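Local coordinates for protein alpha-ketoglutarate-dependent non-heme iron oxygenase EasH (Aspergillus japonicus, PDB 5M0T) that probably carries out an oxidative step of cycloclavine biosynthesis in the ergot alkaloid pathway, using iron(II) and 2-oxoglutarate, at residues Gly110-Leu114 / Gln256-Gly260; Ser118-Pro124 / Thr218-Gly224; Thr252-Gln256 / Leu285-Gln289. All blocks are in the same frame, centred on the assembly; numbering follows the deposited sequence.

Interaction 1: residues Gly110-Leu114 / Gln256-Gly260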
loop_
_atom_site.group_PDB
_atom_site.type_symbol
_atom_site.label_atom_id
_atom_site.label_comp_id
_atom_site.label_asym_id
_atom_site.label_seq_id
_atom_site.Cartn_x
_atom_site.Cartn_y
_atom_site.Cartn_z
ATOM N N GLY A 110 -8.315 -6.373 8.253
ATOM C CA GLY A 110 -9.282 -5.309 8.591
ATOM C C GLY A 110 -9.883 -4.762 7.306
ATOM O O GLY A 110 -10.568 -5.480 6.586
ATOM N N ASP A 111 -9.582 -3.507 6.982
ATOM C CA ASP A 111 -10.141 -2.855 5.788
ATOM C C ASP A 111 -9.491 -3.299 4.458
ATOM O O ASP A 111 -8.465 -3.975 4.430
ATOM C CB ASP A 111 -10.082 -1.322 5.928
ATOM C CG ASP A 111 -11.089 -0.770 6.935
ATOM O OD1 ASP A 111 -11.945 -1.518 7.453
ATOM O OD2 ASP A 111 -11.015 0.445 7.211
ATOM N N TYR A 112 -10.140 -2.889 3.372
ATOM C CA TYR A 112 -9.794 -3.256 2.017
ATOM C C TYR A 112 -10.124 -2.074 1.121
ATOM O O TYR A 112 -10.822 -1.142 1.540
ATOM C CB TYR A 112 -10.599 -4.476 1.559
ATOM C CG TYR A 112 -12.083 -4.295 1.785
ATOM C CD1 TYR A 112 -12.650 -4.561 3.033
ATOM C CD2 TYR A 112 -12.905 -3.794 0.785
ATOM C CE1 TYR A 112 -13.990 -4.359 3.266
ATOM C CE2 TYR A 112 -14.256 -3.600 1.009
ATOM C CZ TYR A 112 -14.796 -3.886 2.253
ATOM O OH TYR A 112 -16.141 -3.688 2.513
ATOM N N TRP A 113 -9.622 -2.122 -0.106
ATOM C CA TRP A 113 -9.922 -1.112 -1.123
ATOM C C TRP A 113 -9.564 -1.613 -2.529
ATOM O O TRP A 113 -9.036 -2.711 -2.684
ATOM C CB TRP A 113 -9.230 0.225 -0.794
ATOM C CG TRP A 113 -7.727 0.202 -0.615
ATOM C CD1 TRP A 113 -6.848 -0.837 -0.860
ATOM C CD2 TRP A 113 -6.921 1.311 -0.218
ATOM N NE1 TRP A 113 -5.564 -0.445 -0.585
ATOM C CE2 TRP A 113 -5.578 0.870 -0.199
ATOM C CE3 TRP A 113 -7.201 2.641 0.113
ATOM C CZ2 TRP A 113 -4.524 1.712 0.159
ATOM C CZ3 TRP A 113 -6.153 3.472 0.473
ATOM C CH2 TRP A 113 -4.827 2.999 0.498
ATOM N N LEU A 114 -9.871 -0.820 -3.547
ATOM C CA LEU A 114 -9.619 -1.198 -4.930
ATOM C C LEU A 114 -8.125 -1.138 -5.223
ATOM O O LEU A 114 -7.473 -0.160 -4.885
ATOM C CB LEU A 114 -10.374 -0.258 -5.875
ATOM C CG LEU A 114 -10.276 -0.541 -7.378
ATOM C CD1 LEU A 114 -11.052 -1.793 -7.759
ATOM C CD2 LEU A 114 -10.775 0.668 -8.159
ATOM N N GLN A 256 -15.729 6.443 -1.972
ATOM C CA GLN A 256 -14.510 7.264 -1.816
ATOM C C GLN A 256 -13.375 6.487 -1.149
ATOM O O GLN A 256 -12.219 6.583 -1.562
ATOM C CB GLN A 256 -14.789 8.535 -1.013
ATOM C CG GLN A 256 -15.692 9.540 -1.709
ATOM C CD GLN A 256 -15.887 10.813 -0.904
ATOM O OE1 GLN A 256 -15.812 10.807 0.318
ATOM N NE2 GLN A 256 -16.122 11.918 -1.596
ATOM N N LYS A 257 -13.723 5.712 -0.124
ATOM C CA LYS A 257 -12.769 4.892 0.592
ATOM C C LYS A 257 -12.162 3.791 -0.282
ATOM O O LYS A 257 -10.986 3.484 -0.130
ATOM C CB LYS A 257 -13.437 4.273 1.807
ATOM C CG LYS A 257 -12.515 3.536 2.758
ATOM C CD LYS A 257 -13.303 3.112 3.993
ATOM C CE LYS A 257 -12.473 2.207 4.883
ATOM N NZ LYS A 257 -13.281 1.602 5.981
ATOM N N MET A 258 -12.965 3.208 -1.171
ATOM C CA MET A 258 -12.494 2.169 -2.088
ATOM C C MET A 258 -11.464 2.707 -3.089
ATOM O O MET A 258 -10.494 2.031 -3.390
ATOM C CB MET A 258 -13.656 1.547 -2.880
ATOM C CG MET A 258 -14.702 0.797 -2.066
ATOM S SD MET A 258 -13.986 -0.452 -1.008
ATOM C CE MET A 258 -13.842 0.440 0.547
ATOM N N VAL A 259 -11.686 3.918 -3.589
ATOM C CA VAL A 259 -10.818 4.513 -4.594
ATOM C C VAL A 259 -9.649 5.339 -4.026
ATOM O O VAL A 259 -9.035 6.112 -4.756
ATOM C CB VAL A 259 -11.633 5.328 -5.634
ATOM C CG1 VAL A 259 -12.730 4.465 -6.254
ATOM C CG2 VAL A 259 -12.223 6.603 -5.048
ATOM N N GLY A 260 -9.349 5.200 -2.737
ATOM C CA GLY A 260 -8.118 5.739 -2.162
ATOM C C GLY A 260 -8.146 7.193 -1.731
ATOM O O GLY A 260 -7.103 7.848 -1.725
HETATM O O HOH W 1 -7.817 2.508 -3.996
#

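Interaction 2: residues Ser118-Pro124 / Thr218-Gly224. With AKG (2-oxoglutaric acid), chain D.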
loop_
_atom_site.group_PDB
_atom_site.type_symbol
_atom_site.label_atom_id
_atom_site.label_comp_id
_atom_site.label_asym_id
_atom_site.label_seq_id
_atom_site.Cartn_x
_atom_site.Cartn_y
_atom_site.Cartn_z
ATOM N N SER A 118 -10.184 -3.291 -14.703
ATOM C CA SER A 118 -9.973 -3.112 -16.126
ATOM C C SER A 118 -11.115 -3.701 -16.900
ATOM O O SER A 118 -11.817 -4.571 -16.409
ATOM C CB SER A 118 -8.665 -3.796 -16.586
ATOM O OG SER A 118 -7.584 -3.505 -15.700
ATOM N N VAL A 119 -11.302 -3.206 -18.112
ATOM C CA VAL A 119 -12.039 -3.926 -19.132
ATOM C C VAL A 119 -10.984 -4.567 -20.027
ATOM O O VAL A 119 -10.091 -3.866 -20.511
ATOM C CB VAL A 119 -12.942 -2.974 -19.923
ATOM C CG1 VAL A 119 -13.704 -3.715 -21.014
ATOM C CG2 VAL A 119 -13.885 -2.263 -18.948
ATOM N N LEU A 120 -11.078 -5.884 -20.225
ATOM C CA LEU A 120 -10.107 -6.633 -21.022
ATOM C C LEU A 120 -10.800 -7.345 -22.185
ATOM O O LEU A 120 -11.508 -8.331 -21.976
ATOM C CB LEU A 120 -9.347 -7.644 -20.152
ATOM C CG LEU A 120 -8.482 -7.124 -18.982
ATOM C CD1 LEU A 120 -7.780 -8.295 -18.298
ATOM C CD2 LEU A 120 -7.454 -6.072 -19.396
ATOM N N GLU A 121 -10.572 -6.853 -23.402
ATOM C CA GLU A 121 -11.184 -7.396 -24.612
ATOM C C GLU A 121 -10.132 -8.198 -25.434
ATOM O O GLU A 121 -9.103 -7.645 -25.847
ATOM C CB GLU A 121 -11.781 -6.241 -25.436
ATOM C CG GLU A 121 -13.095 -6.557 -26.138
ATOM C CD GLU A 121 -13.764 -5.323 -26.729
ATOM O OE1 GLU A 121 -13.232 -4.810 -27.746
ATOM O OE2 GLU A 121 -14.812 -4.868 -26.196
ATOM N N THR A 122 -10.381 -9.484 -25.650
ATOM C CA THR A 122 -9.467 -10.330 -26.433
ATOM C C THR A 122 -10.024 -10.489 -27.845
ATOM O O THR A 122 -11.194 -10.804 -28.025
ATOM C CB THR A 122 -9.245 -11.715 -25.790
ATOM O OG1 THR A 122 -10.484 -12.434 -25.732
ATOM C CG2 THR A 122 -8.711 -11.574 -24.370
ATOM N N GLU A 123 -9.183 -10.246 -28.835
ATOM C CA GLU A 123 -9.581 -10.328 -30.241
ATOM C C GLU A 123 -9.526 -11.777 -30.752
ATOM O O GLU A 123 -8.942 -12.639 -30.112
ATOM C CB GLU A 123 -8.676 -9.418 -31.081
ATOM C CG GLU A 123 -8.750 -7.945 -30.672
ATOM C CD GLU A 123 -7.786 -7.054 -31.443
ATOM O OE1 GLU A 123 -6.773 -7.572 -31.966
ATOM O OE2 GLU A 123 -8.055 -5.833 -31.545
ATOM N N PRO A 124 -10.144 -12.054 -31.907
ATOM C CA PRO A 124 -9.960 -13.353 -32.548
ATOM C C PRO A 124 -8.477 -13.684 -32.761
ATOM O O PRO A 124 -7.705 -12.825 -33.202
ATOM C CB PRO A 124 -10.650 -13.158 -33.894
ATOM C CG PRO A 124 -11.714 -12.162 -33.610
ATOM C CD PRO A 124 -11.086 -11.209 -32.661
ATOM N N THR A 218 -13.311 -16.634 -35.101
ATOM C CA THR A 218 -12.865 -15.792 -36.204
ATOM C C THR A 218 -13.356 -14.355 -36.090
ATOM O O THR A 218 -12.761 -13.462 -36.684
ATOM C CB THR A 218 -13.382 -16.370 -37.539
ATOM O OG1 THR A 218 -12.932 -17.717 -37.680
ATOM C CG2 THR A 218 -12.901 -15.560 -38.756
ATOM N N ASP A 219 -14.431 -14.136 -35.331
ATOM C CA ASP A 219 -15.163 -12.864 -35.367
ATOM C C ASP A 219 -15.742 -12.343 -34.034
ATOM O O ASP A 219 -16.466 -11.365 -34.047
ATOM C CB ASP A 219 -16.294 -12.993 -36.402
ATOM C CG ASP A 219 -17.298 -14.106 -36.053
ATOM O OD1 ASP A 219 -16.983 -15.013 -35.233
ATOM O OD2 ASP A 219 -18.413 -14.074 -36.620
ATOM N N PHE A 220 -15.414 -12.958 -32.895
ATOM C CA PHE A 220 -16.015 -12.573 -31.610
ATOM C C PHE A 220 -14.992 -11.893 -30.699
ATOM O O PHE A 220 -13.935 -12.481 -30.396
ATOM C CB PHE A 220 -16.595 -13.802 -30.908
ATOM C CG PHE A 220 -17.591 -13.481 -29.826
ATOM C CD1 PHE A 220 -17.172 -13.215 -28.530
ATOM C CD2 PHE A 220 -18.955 -13.433 -30.113
ATOM C CE1 PHE A 220 -18.107 -12.917 -27.533
ATOM C CE2 PHE A 220 -19.883 -13.142 -29.128
ATOM C CZ PHE A 220 -19.466 -12.896 -27.837
ATOM N N LEU A 221 -15.315 -10.663 -30.273
ATOM C CA LEU A 221 -14.532 -9.933 -29.278
ATOM C C LEU A 221 -15.083 -10.286 -27.907
ATOM O O LEU A 221 -16.218 -9.929 -27.588
ATOM C CB LEU A 221 -14.632 -8.425 -29.484
ATOM C CG LEU A 221 -14.161 -7.900 -30.829
ATOM C CD1 LEU A 221 -15.056 -6.728 -31.216
ATOM C CD2 LEU A 221 -12.674 -7.524 -30.840
ATOM N N ARG A 222 -14.276 -10.977 -27.111
ATOM C CA ARG A 222 -14.676 -11.465 -25.782
ATOM C C ARG A 222 -14.277 -10.415 -24.742
ATOM O O ARG A 222 -13.097 -10.164 -24.551
ATOM C CB ARG A 222 -14.038 -12.852 -25.540
ATOM C CG ARG A 222 -14.068 -13.433 -24.129
ATOM C CD ARG A 222 -13.054 -12.741 -23.241
ATOM N NE ARG A 222 -12.434 -13.580 -22.254
ATOM C CZ ARG A 222 -11.561 -13.142 -21.348
ATOM N NH1 ARG A 222 -11.198 -11.852 -21.268
ATOM N NH2 ARG A 222 -11.061 -14.010 -20.486
ATOM N N ARG A 223 -15.260 -9.778 -24.105
ATOM C CA ARG A 223 -14.998 -8.661 -23.195
ATOM C C ARG A 223 -15.223 -9.084 -21.747
ATOM O O ARG A 223 -16.336 -9.439 -21.372
ATOM C CB ARG A 223 -15.890 -7.470 -23.528
ATOM C CG ARG A 223 -15.660 -6.279 -22.603
ATOM C CD ARG A 223 -15.936 -4.904 -23.202
ATOM N NE ARG A 223 -17.004 -4.840 -24.199
ATOM C CZ ARG A 223 -17.508 -3.702 -24.682
ATOM N NH1 ARG A 223 -17.068 -2.510 -24.263
ATOM N NH2 ARG A 223 -18.478 -3.753 -25.587
ATOM N N GLY A 224 -14.159 -9.054 -20.953
ATOM C CA GLY A 224 -14.225 -9.335 -19.519
ATOM C C GLY A 224 -14.000 -8.081 -18.700
ATOM O O GLY A 224 -13.509 -7.078 -19.223
HETATM C C1 AKG D . -5.039 -10.998 -15.302
HETATM O O1 AKG D . -4.452 -11.002 -14.222
HETATM O O2 AKG D . -4.763 -10.180 -16.290
HETATM C C2 AKG D . -6.193 -11.956 -15.633
HETATM O O5 AKG D . -6.268 -12.994 -15.003
HETATM C C3 AKG D . -7.217 -11.604 -16.681
HETATM C C4 AKG D . -8.185 -12.744 -16.958
HETATM C C5 AKG D . -9.206 -12.447 -18.021
HETATM O O3 AKG D . -9.287 -11.199 -18.422
HETATM O O4 AKG D . -9.915 -13.320 -18.467
#

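Interaction 3: residues Thr252-Gln256 / Leu285-Gln289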
loop_
_atom_site.group_PDB
_atom_site.type_symbol
_atom_site.label_atom_id
_atom_site.label_comp_id
_atom_site.label_asym_id
_atom_site.label_seq_id
_atom_site.Cartn_x
_atom_site.Cartn_y
_atom_site.Cartn_z
ATOM N N THR A 252 -20.223 8.308 -2.839
ATOM C CA THR A 252 -20.578 8.054 -1.449
ATOM C C THR A 252 -19.276 7.901 -0.658
ATOM O O THR A 252 -18.252 7.495 -1.232
ATOM C CB THR A 252 -21.379 6.755 -1.275
ATOM O OG1 THR A 252 -20.560 5.634 -1.671
ATOM C CG2 THR A 252 -22.682 6.785 -2.089
ATOM N N PRO A 253 -19.307 8.196 0.662
ATOM C CA PRO A 253 -18.138 7.973 1.520
ATOM C C PRO A 253 -17.484 6.589 1.349
ATOM O O PRO A 253 -16.261 6.497 1.307
ATOM C CB PRO A 253 -18.716 8.112 2.936
ATOM C CG PRO A 253 -19.875 9.043 2.780
ATOM C CD PRO A 253 -20.426 8.814 1.398
ATOM N N LEU A 254 -18.302 5.539 1.242
ATOM C CA LEU A 254 -17.815 4.174 1.097
ATOM C C LEU A 254 -17.094 3.978 -0.242
ATOM O O LEU A 254 -16.052 3.341 -0.282
ATOM C CB LEU A 254 -18.964 3.169 1.214
ATOM C CG LEU A 254 -18.673 1.681 0.971
ATOM C CD1 LEU A 254 -17.582 1.180 1.900
ATOM C CD2 LEU A 254 -19.950 0.876 1.163
ATOM N N ALA A 255 -17.668 4.506 -1.323
ATOM C CA ALA A 255 -17.012 4.464 -2.632
ATOM C C ALA A 255 -15.718 5.286 -2.636
ATOM O O ALA A 255 -14.716 4.848 -3.210
ATOM C CB ALA A 255 -17.950 4.917 -3.741
ATOM N N GLN A 256 -15.729 6.443 -1.972
ATOM C CA GLN A 256 -14.510 7.264 -1.816
ATOM C C GLN A 256 -13.375 6.487 -1.149
ATOM O O GLN A 256 -12.219 6.583 -1.562
ATOM C CB GLN A 256 -14.789 8.535 -1.013
ATOM C CG GLN A 256 -15.692 9.540 -1.709
ATOM C CD GLN A 256 -15.887 10.813 -0.904
ATOM O OE1 GLN A 256 -15.812 10.807 0.318
ATOM N NE2 GLN A 256 -16.122 11.918 -1.596
ATOM N N LEU A 285 -13.082 16.949 2.918
ATOM C CA LEU A 285 -13.614 16.225 1.759
ATOM C C LEU A 285 -15.138 16.122 1.791
ATOM O O LEU A 285 -15.711 15.655 2.768
ATOM C CB LEU A 285 -13.011 14.822 1.685
ATOM C CG LEU A 285 -13.328 13.969 0.446
ATOM C CD1 LEU A 285 -12.680 14.548 -0.800
ATOM C CD2 LEU A 285 -12.887 12.524 0.657
ATOM N N LYS A 286 -15.781 16.555 0.708
ATOM C CA LYS A 286 -17.237 16.497 0.574
ATOM C C LYS A 286 -17.621 15.174 -0.083
ATOM O O LYS A 286 -16.762 14.473 -0.602
ATOM C CB LYS A 286 -17.735 17.682 -0.240
ATOM C CG LYS A 286 -17.402 19.028 0.389
ATOM C CD LYS A 286 -18.036 20.167 -0.390
ATOM C CE LYS A 286 -18.036 21.465 0.412
ATOM N NZ LYS A 286 -18.851 22.544 -0.215
ATOM N N SER A 287 -18.907 14.836 -0.050
ATOM C CA SER A 287 -19.408 13.570 -0.607
ATOM C C SER A 287 -20.854 13.681 -1.089
ATOM O O SER A 287 -21.579 14.590 -0.689
ATOM C CB SER A 287 -19.286 12.451 0.423
ATOM O OG SER A 287 -19.805 12.850 1.677
ATOM N N ASN A 288 -21.258 12.759 -1.966
ATOM C CA ASN A 288 -22.597 12.775 -2.578
ATOM C C ASN A 288 -22.978 14.143 -3.183
ATOM O O ASN A 288 -24.150 14.544 -3.139
ATOM C CB ASN A 288 -23.658 12.309 -1.561
ATOM C CG ASN A 288 -23.557 10.822 -1.246
ATOM O OD1 ASN A 288 -23.566 9.989 -2.154
ATOM N ND2 ASN A 288 -23.466 10.482 0.040
ATOM N N GLN A 289 -21.995 14.852 -3.754
ATOM C CA GLN A 289 -22.260 16.126 -4.442
ATOM C C GLN A 289 -22.973 15.876 -5.769
ATOM O O GLN A 289 -22.669 14.921 -6.493
ATOM C CB GLN A 289 -20.980 16.926 -4.704
ATOM C CG GLN A 289 -20.224 17.361 -3.458
ATOM C CD GLN A 289 -20.963 18.416 -2.647
ATOM O OE1 GLN A 289 -21.129 19.562 -3.087
ATOM N NE2 GLN A 289 -21.414 18.035 -1.456
#

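Interaction 1: residues Gly110-Leu114 / Gln256-Gly260
Met258, in the last turn of helix 253-258, meets the start of strand 112-122 with both its side chain and its carbonyl. Its O accepts the backbone N-H of Leu114 at 2.9 Å (N to O), in a bond of 157° at the hydrogen. A water donates to the same Met258 O and to Leu114 O, 2.8 Å from each, so the carbonyl at the helix end holds two donors and the water closes a small ring with the strand.

The methionine chain bends at chi2 and chi3 and brings its sulfur obliquely toward the Tyr112 ring, with SD 3.7 Å from Tyr112 CE2; its methyl CE lies 3.6 Å from Tyr112 O. On the other side of the strand, Trp113 has CG between its backbone N and carbonyl carbon (chi1 56°). The indole therefore stands beside the helix end: Lys257 O lies in its plane at the edge, and Gly260 CA sits 4.0 Å from CE3. Farther out, Lys257 stretches fully extended to Asp111 and crosses it at about a right angle, forming a salt bridge of 2.8 Å between NZ and OD2 whose hydrogen-bond geometry is weak.

Second-shell partners fix these groups. His98 bonds the Tyr112 hydroxyl, Ser265 N gives a further hydrogen bond to Asp111 OD2, and Trp272 packs edge-to-face with Trp113. Gly260 has a positive phi (85°), and its O is held by Trp272 NE1 and Ser240 OG.

The sulfur and ring make a Met-aromatic contact, set where the C-terminal end of helix 253-258 is fastened by backbone and water to a strand of the main sheet in this cupin-clan, PhyH-type fold.

Interaction 2: residues Ser118-Pro124 / Thr218-Gly224
Leu120 and Gly224 form an antiparallel hydrogen-bonded pair, each accepting the other's N-H at 2.9 Å between N and O. Thr122 and Arg222 repeat the pattern two residues on, with Thr122 N to Arg222 O at 3.0 Å and the return bond longer. The non-hydrogen-bonded pair Glu121-Arg223 lies between them, its CA atoms drawn in to 4.3 Å.

Both faces of this paired part are tight. On the face of Leu120, Thr122 and Arg222, turned to the cosubstrate, Arg222 sets out with CG anti to its backbone N (chi1 168°), then bends at chi2 and chi3, running past Thr122 OG1 and bringing its guanidinium back alongside the strands; Leu120 O lies in plane at its edge. The guanidinium faces the C5 carboxylate of 2-oxoglutarate, the end remote from the 2-oxo group. The modelled 2.4 Å from NH2 to O4 is too short to take at face value, and the NH1 bond to O3 is weak. Gly167 O also accepts from NH2, and Leu120 CD1 touches O3 at 3.3 Å. The iron is held by His132, Glu134 and His210.

On the other face Val119 CG1 presses on Arg223 CD at 3.3 Å. Glu121 OE2 lies 3.0 Å from Arg223 NE but over a face of the guanidinium, so charge alone joins them; Asp53 makes the arginine's second salt bridge. The contact loosens only beyond the last bridge, where exposed Leu221 lies alongside Glu123 and the Pro124 ring rests on Thr218 O.

Strands 112-122 and 222-231 are neighbours in the main sheet. Strand 75-77 runs along the far edge of 112-122, strand 152-158 flanks 222-231, and helix 42-52 packs on Val119 and Arg223 through Ile52.

Interaction 3: residues Thr252-Gln256 / Leu285-Gln289
One cross-contact hydrogen bond joins the pieces: Gln256 NE2 donates to Lys286 O at 2.8 Å. The bond is nearly straight, 165° at the hydrogen, with the donor in the carbonyl plane and the oxygen close to the plane of the amide. The glutamine chain is extended beyond CG, which carries its amide from the helix out to the loop. NE2 also bonds Val248 O, and OE1 accepts from Arg262, so both ends of the amide are held and its rotation is fixed.

A capping bond closes the start of helix 253-258: Thr252, at the N-cap, accepts from Ala255 N through OG1 at 3.1 Å, with Asn93 as a further partner of the hydroxyl. This leaves CG2 facing the loop that follows helix 279-282.

The remaining contacts are van der Waals. Leu285 CD2 comes up against Gln256 OE1 at 3.4 Å from the opposite direction, and Ser287 CB rests near the same amide. At the exposed end, Asn288 crosses the Pro253 ring at about a right angle, its ND2 3.7 Å from CD, while Asn288 OD1 lies 3.3 Å from the methyl CG2 of Thr252.

Starting from the N terminus, the chain enters strand 112-122, whose first residues belong to interaction 1 and whose far end belongs to interaction 2. Interaction 2 closes first, when the chain returns along strand 222-231; this loop is nested inside the longer one that interaction 1 closes at helix 253-258. The two centres are about 29 Å apart, on opposite sides of the chain's centre. Interaction 3 opens on that same helix, sharing Gln256 with interaction 1, and closes when the loop after helix 279-282 returns. Interaction 2 thus pairs two strands at the cosubstrate end of the main sheet, interaction 1 joins its other end to helix 253-258, and interaction 3 joins that helix to the tail.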